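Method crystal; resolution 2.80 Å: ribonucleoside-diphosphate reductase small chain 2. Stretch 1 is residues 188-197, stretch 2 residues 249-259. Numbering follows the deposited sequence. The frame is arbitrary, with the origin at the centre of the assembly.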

# COMPACT_ATOMS: atom_id res chain seq x y z
N ILE B 188 -20.20 -12.04 -10.43
CA ILE B 188 -21.42 -12.82 -10.34
C ILE B 188 -22.13 -12.50 -9.04
O ILE B 188 -23.13 -11.79 -9.03
CB ILE B 188 -21.14 -14.34 -10.38
CG1 ILE B 188 -20.40 -14.70 -11.67
CG2 ILE B 188 -22.46 -15.11 -10.30
CD1 ILE B 188 -20.07 -16.17 -11.80
N PHE B 189 -21.59 -13.01 -7.94
CA PHE B 189 -22.17 -12.82 -6.62
C PHE B 189 -23.08 -11.63 -6.40
O PHE B 189 -24.23 -11.63 -6.83
CB PHE B 189 -21.10 -12.84 -5.55
CG PHE B 189 -20.82 -14.21 -5.03
CD1 PHE B 189 -20.21 -15.16 -5.84
CD2 PHE B 189 -21.25 -14.58 -3.76
CE1 PHE B 189 -20.03 -16.46 -5.40
CE2 PHE B 189 -21.08 -15.89 -3.31
CZ PHE B 189 -20.47 -16.83 -4.14
N GLN B 190 -22.58 -10.60 -5.73
CA GLN B 190 -23.43 -9.45 -5.43
C GLN B 190 -24.14 -8.73 -6.58
O GLN B 190 -24.62 -7.62 -6.40
CB GLN B 190 -22.64 -8.46 -4.60
CG GLN B 190 -22.18 -9.04 -3.30
CD GLN B 190 -21.33 -8.07 -2.53
OE1 GLN B 190 -20.25 -7.70 -2.98
NE2 GLN B 190 -21.82 -7.64 -1.37
N ALA B 191 -24.22 -9.37 -7.75
CA ALA B 191 -24.89 -8.75 -8.89
C ALA B 191 -26.33 -8.45 -8.50
O ALA B 191 -26.92 -7.45 -8.94
CB ALA B 191 -24.86 -9.69 -10.10
N GLY B 192 -26.90 -9.33 -7.67
CA GLY B 192 -28.26 -9.14 -7.21
C GLY B 192 -28.40 -7.81 -6.49
O GLY B 192 -29.32 -7.04 -6.78
N ASN B 193 -27.49 -7.54 -5.56
CA ASN B 193 -27.49 -6.30 -4.79
C ASN B 193 -27.66 -5.09 -5.69
O ASN B 193 -28.68 -4.40 -5.65
CB ASN B 193 -26.18 -6.14 -4.01
CG ASN B 193 -25.90 -7.32 -3.07
OD1 ASN B 193 -25.99 -8.49 -3.47
ND2 ASN B 193 -25.55 -7.01 -1.82
N TYR B 194 -26.65 -4.83 -6.52
CA TYR B 194 -26.67 -3.69 -7.43
C TYR B 194 -27.94 -3.68 -8.28
O TYR B 194 -28.57 -2.64 -8.46
CB TYR B 194 -25.45 -3.73 -8.35
CG TYR B 194 -24.16 -4.07 -7.63
CD1 TYR B 194 -23.38 -5.14 -8.05
CD2 TYR B 194 -23.74 -3.33 -6.52
CE1 TYR B 194 -22.20 -5.47 -7.39
CE2 TYR B 194 -22.56 -3.66 -5.85
CZ TYR B 194 -21.80 -4.73 -6.29
OH TYR B 194 -20.63 -5.06 -5.65
N ALA B 195 -28.30 -4.85 -8.80
CA ALA B 195 -29.50 -4.98 -9.62
C ALA B 195 -30.70 -4.40 -8.87
O ALA B 195 -31.55 -3.72 -9.45
CB ALA B 195 -29.73 -6.44 -9.96
N SER B 196 -30.75 -4.67 -7.57
CA SER B 196 -31.84 -4.20 -6.72
C SER B 196 -31.81 -2.69 -6.54
O SER B 196 -32.79 -2.01 -6.85
CB SER B 196 -31.76 -4.84 -5.34
OG SER B 196 -31.78 -6.26 -5.45
N MET B 197 -30.70 -2.19 -6.01
CA MET B 197 -30.53 -0.77 -5.77
C MET B 197 -30.66 0.06 -7.04
O MET B 197 -31.05 1.22 -6.98
CB MET B 197 -29.19 -0.50 -5.09
CG MET B 197 -29.11 -1.03 -3.68
SD MET B 197 -30.49 -0.47 -2.65
CE MET B 197 -31.38 -2.01 -2.40
N GLU B 249 -22.03 -22.90 -9.86
CA GLU B 249 -22.08 -22.98 -8.40
C GLU B 249 -22.30 -21.62 -7.72
O GLU B 249 -23.09 -21.52 -6.78
CB GLU B 249 -20.79 -23.61 -7.86
CG GLU B 249 -20.48 -24.97 -8.44
CD GLU B 249 -19.40 -25.71 -7.66
OE1 GLU B 249 -18.93 -26.75 -8.16
OE2 GLU B 249 -19.04 -25.26 -6.55
N ALA B 250 -21.60 -20.59 -8.20
CA ALA B 250 -21.73 -19.25 -7.64
C ALA B 250 -23.09 -18.66 -8.01
O ALA B 250 -23.63 -17.82 -7.29
CB ALA B 250 -20.62 -18.35 -8.14
N VAL B 251 -23.62 -19.09 -9.14
CA VAL B 251 -24.92 -18.60 -9.56
C VAL B 251 -25.96 -19.24 -8.64
O VAL B 251 -26.98 -18.63 -8.33
CB VAL B 251 -25.21 -18.96 -11.03
CG1 VAL B 251 -26.60 -18.49 -11.42
CG2 VAL B 251 -24.17 -18.31 -11.93
N GLU B 252 -25.68 -20.45 -8.19
CA GLU B 252 -26.60 -21.13 -7.28
C GLU B 252 -26.50 -20.50 -5.90
O GLU B 252 -27.52 -20.22 -5.26
CB GLU B 252 -26.27 -22.63 -7.18
CG GLU B 252 -26.51 -23.41 -8.46
CD GLU B 252 -26.04 -24.86 -8.35
OE1 GLU B 252 -26.01 -25.56 -9.39
OE2 GLU B 252 -25.72 -25.30 -7.22
N ILE B 253 -25.27 -20.26 -5.44
CA ILE B 253 -25.06 -19.65 -4.14
C ILE B 253 -25.56 -18.21 -4.15
O ILE B 253 -25.78 -17.62 -3.10
CB ILE B 253 -23.57 -19.67 -3.73
CG1 ILE B 253 -23.00 -21.10 -3.83
CG2 ILE B 253 -23.41 -19.17 -2.30
CD1 ILE B 253 -21.55 -21.22 -3.36
N GLU B 254 -25.72 -17.64 -5.35
CA GLU B 254 -26.20 -16.25 -5.46
C GLU B 254 -27.71 -16.16 -5.39
O GLU B 254 -28.25 -15.46 -4.54
CB GLU B 254 -25.71 -15.61 -6.76
CG GLU B 254 -26.44 -14.31 -7.14
CD GLU B 254 -26.43 -13.24 -6.05
OE1 GLU B 254 -25.44 -13.17 -5.30
OE2 GLU B 254 -27.40 -12.46 -5.96
N LYS B 255 -28.39 -16.86 -6.30
CA LYS B 255 -29.85 -16.87 -6.35
C LYS B 255 -30.37 -17.12 -4.94
O LYS B 255 -31.34 -16.49 -4.50
CB LYS B 255 -30.34 -17.98 -7.27
CG LYS B 255 -29.74 -17.92 -8.66
CD LYS B 255 -29.97 -19.22 -9.43
CE LYS B 255 -29.32 -20.41 -8.73
NZ LYS B 255 -29.30 -21.65 -9.56
N GLU B 256 -29.71 -18.04 -4.25
CA GLU B 256 -30.07 -18.42 -2.89
C GLU B 256 -30.45 -17.23 -2.01
O GLU B 256 -31.59 -16.76 -2.04
CB GLU B 256 -28.92 -19.20 -2.26
CG GLU B 256 -29.20 -19.69 -0.86
CD GLU B 256 -28.03 -20.45 -0.30
OE1 GLU B 256 -27.64 -21.46 -0.91
OE2 GLU B 256 -27.50 -20.04 0.75
N TYR B 257 -29.49 -16.72 -1.23
CA TYR B 257 -29.77 -15.60 -0.34
C TYR B 257 -30.34 -14.35 -1.03
O TYR B 257 -31.02 -13.54 -0.39
CB TYR B 257 -28.52 -15.24 0.51
CG TYR B 257 -27.32 -14.66 -0.22
CD1 TYR B 257 -27.36 -13.37 -0.76
CD2 TYR B 257 -26.12 -15.36 -0.30
CE1 TYR B 257 -26.24 -12.81 -1.36
CE2 TYR B 257 -24.99 -14.80 -0.90
CZ TYR B 257 -25.06 -13.52 -1.42
OH TYR B 257 -23.96 -12.95 -2.02
N TYR B 258 -30.08 -14.22 -2.33
CA TYR B 258 -30.58 -13.08 -3.10
C TYR B 258 -32.10 -13.08 -3.13
O TYR B 258 -32.73 -12.04 -3.30
CB TYR B 258 -30.00 -13.14 -4.52
CG TYR B 258 -30.78 -12.36 -5.54
CD1 TYR B 258 -31.01 -10.99 -5.38
CD2 TYR B 258 -31.33 -12.99 -6.65
CE1 TYR B 258 -31.78 -10.28 -6.30
CE2 TYR B 258 -32.09 -12.29 -7.58
CZ TYR B 258 -32.32 -10.94 -7.40
OH TYR B 258 -33.10 -10.25 -8.31
N SER B 259 -32.68 -14.27 -2.97
CA SER B 259 -34.14 -14.42 -2.95
C SER B 259 -34.59 -15.17 -1.70
O SER B 259 -35.67 -15.76 -1.67
CB SER B 259 -34.61 -15.17 -4.20
OG SER B 259 -36.02 -15.28 -4.24

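What is the main bump, and what hollow takes it? It is the ring of F189. Its CA-to-CB bond runs sideways to the helix of stretch 2, yet chi1 near -89° carries the ring inward among A250, I253 and Y257. CE1 of F189 lies 3.4 Å from CB of A250, where a small methyl leaves room for the ring, and CE2 of F189 lies 4.1 Å from CG2 of I253. The OH of Y257 reaches the ring edge, 3.6 Å from CD2 of F189. F189 is buried and gives up more area to this contact than any other residue.

What extends the apolar patch beyond the ring? I188 points toward the helix and settles beside A250 and V251. CG2 of I188 is 4.0 Å from CG2 of V251, and CD1 of I188 is 4.3 Å from CB of A250. Branched aliphatic groups suit this buried place, since they pack without asking for polar partners.

Where do the backbones leave room for bulk? At G192, which has no side chain. Its CA sits 3.8 Å from CD1 of Y258, and a CB there would clash with that ring atom and with OE2 of E254. The missing side chain thus leaves space for both neighbours. Farther along, OG of S196 approaches the edge of the same tyrosine ring, 4.1 Å from CE1 of Y258.

Is the contact held by polar bonds? No clear hydrogen bond crosses it. E254, extended at chi1 (t) and turned at chi2 (p), brings its carboxylate to the turn before helix 191-197: OE1 of E254 is 2.5 Å from O of F189, a crowded spot whose bonding remains open, while OE2 of E254 lies 3.6 Å from N of G192. What is clear is packing: the F189 ring among A250, I253 and Y257, and Y258 against G192, within 482 Å² buried over both sides.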